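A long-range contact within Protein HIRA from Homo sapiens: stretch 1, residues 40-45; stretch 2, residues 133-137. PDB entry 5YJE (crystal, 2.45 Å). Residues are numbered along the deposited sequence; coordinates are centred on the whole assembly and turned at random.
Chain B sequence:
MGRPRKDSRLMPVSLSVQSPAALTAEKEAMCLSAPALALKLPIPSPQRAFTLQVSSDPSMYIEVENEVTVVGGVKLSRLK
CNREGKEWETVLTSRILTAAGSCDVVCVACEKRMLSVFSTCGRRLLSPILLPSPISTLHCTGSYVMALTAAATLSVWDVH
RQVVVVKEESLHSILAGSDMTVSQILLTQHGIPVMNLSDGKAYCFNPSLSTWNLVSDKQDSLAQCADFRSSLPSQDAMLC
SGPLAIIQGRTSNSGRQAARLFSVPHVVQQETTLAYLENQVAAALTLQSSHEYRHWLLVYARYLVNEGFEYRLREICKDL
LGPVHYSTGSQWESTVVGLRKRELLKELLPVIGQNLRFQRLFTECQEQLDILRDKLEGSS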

# COMPACT_ATOMS: atom_id res chain seq x y z
N LYS B 40 -11.92 -23.50 -9.68
CA LYS B 40 -11.60 -22.18 -10.20
C LYS B 40 -12.90 -21.44 -10.49
O LYS B 40 -13.98 -22.04 -10.53
CB LYS B 40 -10.76 -22.22 -11.50
CG LYS B 40 -9.39 -22.91 -11.43
CD LYS B 40 -8.47 -22.27 -10.41
CE LYS B 40 -7.14 -22.98 -10.37
NZ LYS B 40 -6.16 -22.41 -9.39
N LEU B 41 -12.78 -20.12 -10.71
CA LEU B 41 -13.93 -19.39 -11.23
C LEU B 41 -13.99 -19.57 -12.75
O LEU B 41 -12.95 -19.61 -13.41
CB LEU B 41 -13.84 -17.91 -10.86
CG LEU B 41 -14.03 -17.69 -9.35
CD1 LEU B 41 -14.22 -16.23 -8.94
CD2 LEU B 41 -15.21 -18.49 -8.92
N PRO B 42 -15.19 -19.72 -13.32
CA PRO B 42 -15.27 -20.06 -14.75
C PRO B 42 -15.07 -18.84 -15.65
O PRO B 42 -15.44 -17.71 -15.32
CB PRO B 42 -16.70 -20.61 -14.89
CG PRO B 42 -17.48 -19.86 -13.84
CD PRO B 42 -16.51 -19.63 -12.69
N ILE B 43 -14.46 -19.09 -16.80
CA ILE B 43 -14.12 -18.06 -17.76
C ILE B 43 -15.21 -18.00 -18.83
O ILE B 43 -15.50 -19.03 -19.45
CB ILE B 43 -12.75 -18.32 -18.40
CG1 ILE B 43 -11.69 -18.50 -17.31
CG2 ILE B 43 -12.41 -17.19 -19.36
CD1 ILE B 43 -10.41 -19.15 -17.82
N PRO B 44 -15.78 -16.82 -19.11
CA PRO B 44 -16.82 -16.74 -20.14
C PRO B 44 -16.34 -17.30 -21.47
O PRO B 44 -15.17 -17.14 -21.86
CB PRO B 44 -17.12 -15.23 -20.23
CG PRO B 44 -16.54 -14.64 -18.96
CD PRO B 44 -15.36 -15.49 -18.65
N SER B 45 -17.24 -18.01 -22.15
CA SER B 45 -16.92 -18.59 -23.45
C SER B 45 -16.80 -17.50 -24.51
O SER B 45 -17.55 -16.51 -24.48
CB SER B 45 -17.98 -19.60 -23.87
OG SER B 45 -18.21 -20.55 -22.85
N SER B 133 -4.79 -13.52 -14.18
CA SER B 133 -5.36 -14.72 -14.76
C SER B 133 -6.60 -14.31 -15.54
O SER B 133 -7.00 -13.14 -15.47
CB SER B 133 -5.67 -15.78 -13.67
OG SER B 133 -6.78 -15.42 -12.88
N PRO B 134 -7.22 -15.22 -16.31
CA PRO B 134 -8.37 -14.80 -17.13
C PRO B 134 -9.53 -14.30 -16.29
O PRO B 134 -9.74 -14.72 -15.15
CB PRO B 134 -8.76 -16.07 -17.91
CG PRO B 134 -7.52 -16.89 -17.95
CD PRO B 134 -6.81 -16.60 -16.62
N ILE B 135 -10.28 -13.37 -16.87
CA ILE B 135 -11.46 -12.83 -16.23
C ILE B 135 -12.49 -13.94 -15.97
O ILE B 135 -12.57 -14.94 -16.70
CB ILE B 135 -12.09 -11.72 -17.09
CG1 ILE B 135 -13.14 -10.93 -16.30
CG2 ILE B 135 -12.66 -12.33 -18.45
CD1 ILE B 135 -12.58 -10.18 -15.10
N SER B 136 -13.27 -13.75 -14.91
CA SER B 136 -14.50 -14.51 -14.69
C SER B 136 -15.71 -13.59 -14.69
O SER B 136 -16.61 -13.77 -15.51
CB SER B 136 -14.41 -15.32 -13.38
OG SER B 136 -15.52 -16.21 -13.25
N THR B 137 -15.74 -12.57 -13.83
CA THR B 137 -16.82 -11.61 -13.83
C THR B 137 -16.30 -10.20 -13.60
O THR B 137 -15.24 -9.99 -13.00
CB THR B 137 -17.90 -11.92 -12.75
OG1 THR B 137 -17.27 -12.00 -11.46
CG2 THR B 137 -18.67 -13.22 -13.09

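How does stretch 2 begin its contact with an irregular segment, when touching residues are at least 91 apart in sequence? S133 stands back, its hydroxyl satisfied elsewhere in the structure, and P134 makes the first touch. Its CA-to-CB bond points toward stretch 1, and P134 CB lies 3.5 Å from I43 CD1. This is an apolar contact between a proline ring and the tip of an isoleucine side chain, extended with chi1 m and chi2 t, and it needs no directional bond.

What does I135 offer, when the end of its side chain leads away? Chiefly its carbonyl. The O of I135 lies 3.5 Å from CG2 of I43 and 3.4 Å from CD of P44, so carbon atoms of two neighbouring residues crowd around one backbone oxygen. The side chain adds a looser apolar contact, with I135 CG2 4.2 Å from P44 CD.

Why is S136 the centre of the contact? It loses more surface to the other stretch than any other residue here, and it carries the one hydrogen bond between the two. The S136 hydroxyl, set by chi1 in the t well, donates from OG to P42 O at 2.6 Å, a short bond. Proline has no backbone NH to donate, but its carbonyl remains a good acceptor. The same P42 O also receives a CA-H...O contact from CA of S136, at 3.4 Å. Beside the hydroxyl, L41 CB comes within 3.4 Å of S136 OG; at the backbone carbonyl, P44 CG sits 3.6 Å from S136 O.

Does strand 135-137 gain a partner strand from this meeting? Stretch 1 has no regular secondary structure, and no backbone-to-backbone hydrogen bond joins the two, although the CA atoms of I43 and S136 come within 4.7 Å. By T137 the contact has essentially ended.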